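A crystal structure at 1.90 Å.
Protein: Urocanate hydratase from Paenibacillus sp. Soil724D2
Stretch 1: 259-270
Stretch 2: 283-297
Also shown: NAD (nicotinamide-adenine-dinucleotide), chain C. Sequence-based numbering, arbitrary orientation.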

# COMPACT_ATOMS: atom_id res chain seq x y z
N ASP A 259 -12.55 -17.84 -4.82
CA ASP A 259 -13.38 -17.73 -3.63
C ASP A 259 -14.24 -18.97 -3.48
O ASP A 259 -15.12 -19.23 -4.31
CB ASP A 259 -14.23 -16.47 -3.65
CG ASP A 259 -14.77 -16.15 -2.24
OD1 ASP A 259 -15.79 -16.74 -1.88
OD2 ASP A 259 -14.10 -15.39 -1.46
N LEU A 260 -13.96 -19.73 -2.43
CA LEU A 260 -14.62 -21.00 -2.15
C LEU A 260 -15.94 -20.81 -1.42
O LEU A 260 -16.64 -21.80 -1.17
CB LEU A 260 -13.70 -21.90 -1.32
CG LEU A 260 -12.26 -22.10 -1.85
CD1 LEU A 260 -11.47 -23.12 -1.01
CD2 LEU A 260 -12.29 -22.46 -3.32
N VAL A 261 -16.31 -19.59 -1.07
CA VAL A 261 -17.58 -19.36 -0.41
C VAL A 261 -18.60 -18.78 -1.38
O VAL A 261 -19.75 -19.20 -1.40
CB VAL A 261 -17.39 -18.44 0.82
CG1 VAL A 261 -18.74 -17.99 1.33
CG2 VAL A 261 -16.53 -19.11 1.88
N TYR A 262 -18.17 -17.83 -2.21
CA TYR A 262 -19.07 -17.17 -3.12
C TYR A 262 -18.82 -17.51 -4.58
O TYR A 262 -19.60 -17.08 -5.42
CB TYR A 262 -18.97 -15.66 -2.94
CG TYR A 262 -19.34 -15.24 -1.52
CD1 TYR A 262 -18.38 -15.12 -0.53
CD2 TYR A 262 -20.68 -15.04 -1.18
CE1 TYR A 262 -18.74 -14.75 0.77
CE2 TYR A 262 -21.04 -14.68 0.09
CZ TYR A 262 -20.07 -14.54 1.06
OH TYR A 262 -20.48 -14.19 2.32
N GLY A 263 -17.76 -18.26 -4.90
CA GLY A 263 -17.34 -18.46 -6.28
C GLY A 263 -17.57 -19.88 -6.77
O GLY A 263 -18.65 -20.20 -7.27
N TYR A 264 -16.58 -20.73 -6.57
CA TYR A 264 -16.54 -22.05 -7.21
C TYR A 264 -17.63 -22.99 -6.68
O TYR A 264 -17.73 -23.25 -5.47
CB TYR A 264 -15.17 -22.67 -6.96
CG TYR A 264 -14.93 -23.82 -7.87
CD1 TYR A 264 -15.49 -25.06 -7.61
CD2 TYR A 264 -14.21 -23.64 -9.04
CE1 TYR A 264 -15.29 -26.14 -8.49
CE2 TYR A 264 -13.99 -24.71 -9.92
CZ TYR A 264 -14.54 -25.94 -9.64
OH TYR A 264 -14.33 -26.98 -10.50
N VAL A 265 -18.43 -23.55 -7.60
CA VAL A 265 -19.51 -24.45 -7.24
C VAL A 265 -18.96 -25.87 -7.17
O VAL A 265 -18.47 -26.38 -8.20
CB VAL A 265 -20.67 -24.38 -8.23
CG1 VAL A 265 -21.74 -25.33 -7.77
CG2 VAL A 265 -21.17 -22.93 -8.33
N PRO A 266 -19.04 -26.54 -6.03
CA PRO A 266 -18.49 -27.89 -5.92
C PRO A 266 -19.30 -28.85 -6.77
O PRO A 266 -20.45 -28.60 -7.10
CB PRO A 266 -18.65 -28.23 -4.43
CG PRO A 266 -18.90 -26.93 -3.74
CD PRO A 266 -19.64 -26.09 -4.77
N SER A 267 -18.67 -29.98 -7.09
CA SER A 267 -19.41 -31.05 -7.74
C SER A 267 -20.56 -31.48 -6.84
O SER A 267 -20.40 -31.56 -5.62
CB SER A 267 -18.50 -32.25 -8.03
OG SER A 267 -19.24 -33.26 -8.70
N GLY A 268 -21.72 -31.71 -7.43
CA GLY A 268 -22.83 -32.24 -6.67
C GLY A 268 -23.72 -31.21 -6.01
O GLY A 268 -24.76 -31.59 -5.46
N TYR A 269 -23.36 -29.94 -6.07
CA TYR A 269 -24.20 -28.85 -5.60
C TYR A 269 -24.98 -28.26 -6.77
O TYR A 269 -24.46 -28.17 -7.88
CB TYR A 269 -23.37 -27.73 -4.98
CG TYR A 269 -22.74 -28.01 -3.64
CD1 TYR A 269 -23.07 -27.25 -2.53
CD2 TYR A 269 -21.75 -28.97 -3.51
CE1 TYR A 269 -22.47 -27.47 -1.31
CE2 TYR A 269 -21.14 -29.20 -2.30
CZ TYR A 269 -21.50 -28.44 -1.19
OH TYR A 269 -20.88 -28.67 0.03
N ARG A 270 -26.21 -27.85 -6.52
CA ARG A 270 -26.96 -27.06 -7.48
C ARG A 270 -26.81 -25.58 -7.13
O ARG A 270 -26.71 -25.22 -5.95
CB ARG A 270 -28.43 -27.47 -7.52
CG ARG A 270 -28.69 -28.80 -8.23
CD ARG A 270 -30.10 -28.84 -8.84
NE ARG A 270 -31.05 -28.14 -7.97
CZ ARG A 270 -32.11 -27.45 -8.41
NH1 ARG A 270 -32.37 -27.38 -9.71
NH2 ARG A 270 -32.90 -26.84 -7.53
N GLU A 283 -18.30 -23.70 6.02
CA GLU A 283 -17.03 -24.41 6.08
C GLU A 283 -17.04 -25.65 5.20
O GLU A 283 -16.08 -25.92 4.47
CB GLU A 283 -16.69 -24.77 7.52
N GLN A 284 -18.11 -26.44 5.26
CA GLN A 284 -18.18 -27.61 4.41
C GLN A 284 -18.20 -27.22 2.93
O GLN A 284 -17.55 -27.88 2.11
CB GLN A 284 -19.40 -28.47 4.75
CG GLN A 284 -19.45 -29.79 3.95
CD GLN A 284 -18.22 -30.65 4.22
OE1 GLN A 284 -17.85 -30.88 5.37
NE2 GLN A 284 -17.59 -31.13 3.15
N LEU A 285 -18.95 -26.17 2.58
CA LEU A 285 -18.98 -25.67 1.21
C LEU A 285 -17.58 -25.36 0.72
O LEU A 285 -17.20 -25.76 -0.39
CB LEU A 285 -19.90 -24.45 1.11
CG LEU A 285 -19.87 -23.60 -0.16
CD1 LEU A 285 -20.44 -24.35 -1.38
CD2 LEU A 285 -20.61 -22.26 0.08
N GLN A 286 -16.77 -24.66 1.53
CA GLN A 286 -15.40 -24.37 1.10
C GLN A 286 -14.60 -25.64 0.89
O GLN A 286 -13.83 -25.74 -0.07
CB GLN A 286 -14.60 -23.50 2.08
CG GLN A 286 -15.00 -22.09 2.32
CD GLN A 286 -13.94 -21.40 3.20
OE1 GLN A 286 -12.94 -20.85 2.69
NE2 GLN A 286 -14.09 -21.54 4.50
N ARG A 287 -14.68 -26.58 1.84
CA ARG A 287 -13.96 -27.84 1.67
C ARG A 287 -14.41 -28.53 0.40
O ARG A 287 -13.60 -29.09 -0.34
CB ARG A 287 -14.17 -28.78 2.87
CG ARG A 287 -13.15 -28.54 4.00
CD ARG A 287 -13.37 -29.47 5.20
NE ARG A 287 -14.72 -29.33 5.72
CZ ARG A 287 -15.06 -28.54 6.73
NH1 ARG A 287 -14.13 -27.81 7.35
NH2 ARG A 287 -16.34 -28.46 7.12
N ASP A 288 -15.72 -28.54 0.15
CA ASP A 288 -16.22 -29.20 -1.06
C ASP A 288 -15.74 -28.49 -2.32
O ASP A 288 -15.44 -29.14 -3.33
CB ASP A 288 -17.75 -29.27 -1.02
CG ASP A 288 -18.27 -30.25 0.03
OD1 ASP A 288 -17.49 -31.14 0.45
OD2 ASP A 288 -19.46 -30.13 0.42
N ALA A 289 -15.71 -27.16 -2.29
CA ALA A 289 -15.26 -26.41 -3.46
C ALA A 289 -13.78 -26.65 -3.72
O ALA A 289 -13.35 -26.82 -4.87
CB ALA A 289 -15.53 -24.92 -3.26
N GLY A 290 -13.00 -26.67 -2.65
CA GLY A 290 -11.57 -26.89 -2.79
C GLY A 290 -11.26 -28.28 -3.30
O GLY A 290 -10.38 -28.46 -4.14
N ALA A 291 -12.02 -29.27 -2.82
CA ALA A 291 -11.82 -30.63 -3.33
C ALA A 291 -12.18 -30.71 -4.81
O ALA A 291 -11.50 -31.42 -5.58
CB ALA A 291 -12.67 -31.61 -2.53
N SER A 292 -13.25 -30.03 -5.23
CA SER A 292 -13.64 -30.07 -6.65
C SER A 292 -12.63 -29.34 -7.53
O SER A 292 -12.32 -29.80 -8.63
CB SER A 292 -15.03 -29.48 -6.85
OG SER A 292 -16.06 -30.33 -6.36
N ILE A 293 -12.09 -28.22 -7.05
CA ILE A 293 -11.01 -27.57 -7.79
C ILE A 293 -9.82 -28.50 -7.93
O ILE A 293 -9.20 -28.58 -8.99
CB ILE A 293 -10.62 -26.25 -7.11
CG1 ILE A 293 -11.69 -25.17 -7.37
CG2 ILE A 293 -9.21 -25.85 -7.52
CD1 ILE A 293 -11.50 -23.94 -6.47
N ALA A 294 -9.48 -29.22 -6.86
CA ALA A 294 -8.37 -30.18 -6.94
C ALA A 294 -8.62 -31.23 -8.03
O ALA A 294 -7.72 -31.57 -8.81
CB ALA A 294 -8.17 -30.83 -5.57
N VAL A 295 -9.84 -31.77 -8.10
CA VAL A 295 -10.19 -32.72 -9.15
C VAL A 295 -10.03 -32.10 -10.54
O VAL A 295 -9.52 -32.73 -11.48
CB VAL A 295 -11.62 -33.23 -8.95
CG1 VAL A 295 -12.08 -33.97 -10.19
CG2 VAL A 295 -11.70 -34.13 -7.73
N GLU A 296 -10.52 -30.88 -10.70
CA GLU A 296 -10.42 -30.22 -11.99
C GLU A 296 -8.96 -30.03 -12.39
O GLU A 296 -8.59 -30.30 -13.54
CB GLU A 296 -11.16 -28.87 -11.98
CG GLU A 296 -11.08 -28.19 -13.34
CD GLU A 296 -11.79 -26.85 -13.41
OE1 GLU A 296 -12.48 -26.41 -12.43
OE2 GLU A 296 -11.64 -26.23 -14.47
N VAL A 297 -8.11 -29.57 -11.48
CA VAL A 297 -6.72 -29.32 -11.84
C VAL A 297 -5.97 -30.63 -12.08
O VAL A 297 -5.05 -30.70 -12.91
CB VAL A 297 -6.03 -28.46 -10.78
CG1 VAL A 297 -4.54 -28.39 -11.04
CG2 VAL A 297 -6.66 -27.08 -10.73
PA NAD C . -17.89 -14.51 -12.02
O1A NAD C . -18.02 -15.06 -10.60
O2A NAD C . -18.76 -13.49 -12.63
O5B NAD C . -18.25 -15.87 -12.96
C5B NAD C . -17.68 -17.04 -12.50
C4B NAD C . -18.43 -18.17 -13.35
O4B NAD C . -18.01 -19.46 -13.00
C3B NAD C . -19.92 -18.01 -12.93
O3B NAD C . -20.72 -17.94 -14.04
C2B NAD C . -20.19 -19.33 -12.13
O2B NAD C . -21.44 -19.86 -12.36
C1B NAD C . -19.21 -20.25 -12.86
N9A NAD C . -18.77 -21.41 -12.08
C8A NAD C . -18.47 -21.51 -10.73
N7A NAD C . -18.11 -22.71 -10.36
C5A NAD C . -18.13 -23.45 -11.54
C6A NAD C . -17.86 -24.81 -11.82
N6A NAD C . -17.45 -25.66 -10.85
N1A NAD C . -17.97 -25.28 -13.09
C2A NAD C . -18.41 -24.38 -14.01
N3A NAD C . -18.71 -23.08 -13.90
C4A NAD C . -18.56 -22.64 -12.63
O3 NAD C . -16.33 -14.35 -12.08
PN NAD C . -15.66 -13.53 -13.27
O1N NAD C . -15.65 -12.03 -13.26
O2N NAD C . -15.90 -14.30 -14.55
O5D NAD C . -13.97 -13.83 -13.05
C5D NAD C . -13.64 -15.23 -13.02
C4D NAD C . -12.18 -15.36 -12.67
O4D NAD C . -11.38 -14.50 -13.45
C3D NAD C . -12.12 -14.75 -11.17
O3D NAD C . -11.28 -15.54 -10.33
C2D NAD C . -11.46 -13.34 -11.38
O2D NAD C . -10.61 -12.93 -10.38
C1D NAD C . -10.53 -13.91 -12.50
N1N NAD C . -9.63 -12.97 -13.18
C2N NAD C . -8.61 -12.56 -12.34
C3N NAD C . -7.60 -11.73 -12.80
C7N NAD C . -6.56 -11.28 -11.77
O7N NAD C . -5.41 -10.94 -12.05
N7N NAD C . -6.98 -11.19 -10.45
C4N NAD C . -7.66 -11.35 -14.15
C5N NAD C . -8.69 -11.81 -14.97
C6N NAD C . -9.70 -12.66 -14.47
O HOH W 1 -12.66 -18.99 0.02

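The centre of this contact is apolar. An irregular segment, 259-270, lies against one side of a helix that spans all of 283-297. Ala 289 sits in the middle. Its small side chain lets the loop backbone come close: Tyr 264 O is 3.5 Å from Ala 289 CB, and the CA atoms of Pro 266 and Ala 289 are 4.3 Å apart. Leu 260 CB lies 4.0 Å from Ala 289 CB, and Pro 266 CG is also 4.0 Å from that methyl.

Leu 260 points toward the helix and is covered more than any other residue here. Its CD2 packs 3.6 Å from Ile 293 CD1. Its CD1 passes 4.2 Å from Gly 290 CA, where the helix has no side chain. An ideal CB on Gly 290 would come within 3.6 Å of Leu 260 CD1.

The ring of Tyr 264 is held between the helix and the cofactor. Ile 293 CG1 lies over one face, 3.4 Å from the ring centroid and 12° off the normal, a CH-pi contact. NAD N6A lies over the opposite face, 3.2 Å from Tyr 264 CZ. The next residue, Val 265, points its side chain away from the helix and binds the adenine through its backbone. Val 265 N donates to NAD N7A at 2.9 Å, and NAD N6A returns a weak bond to Val 265 O, also at 2.9 Å.

Leu 285 begins sideways to the loop, but its end comes nearer. Its CD1 is 3.8 Å from Pro 266 CG and 3.7 Å from Tyr 269 CE1, so one methyl touches both residues. Val 261 CG2 packs 3.4 Å from Gln 286 CG, the aliphatic part of a polar side chain.

Polar contacts border this packing. Tyr 264 OH donates to Glu 296 OE1 at 2.7 Å, near the plane of the ring. Ser 267 N donates to Ser 292 OG at 2.7 Å, with a nearly straight angle of 174°. Ser 292 OG in turn makes a weak bond to Asp 288 O at 3.3 Å, so the hydroxyl links the loop to the helix backbone. A type II turn from Pro 266 to Tyr 269 carries the chain past this point. Gly 268 suits the turn, because a CB there would jam against the preceding carbonyl.

Water 1 accepts from Leu 260 N at 2.9 Å and donates to Gln 286 OE1 at 3.3 Å, bridging the two stretches.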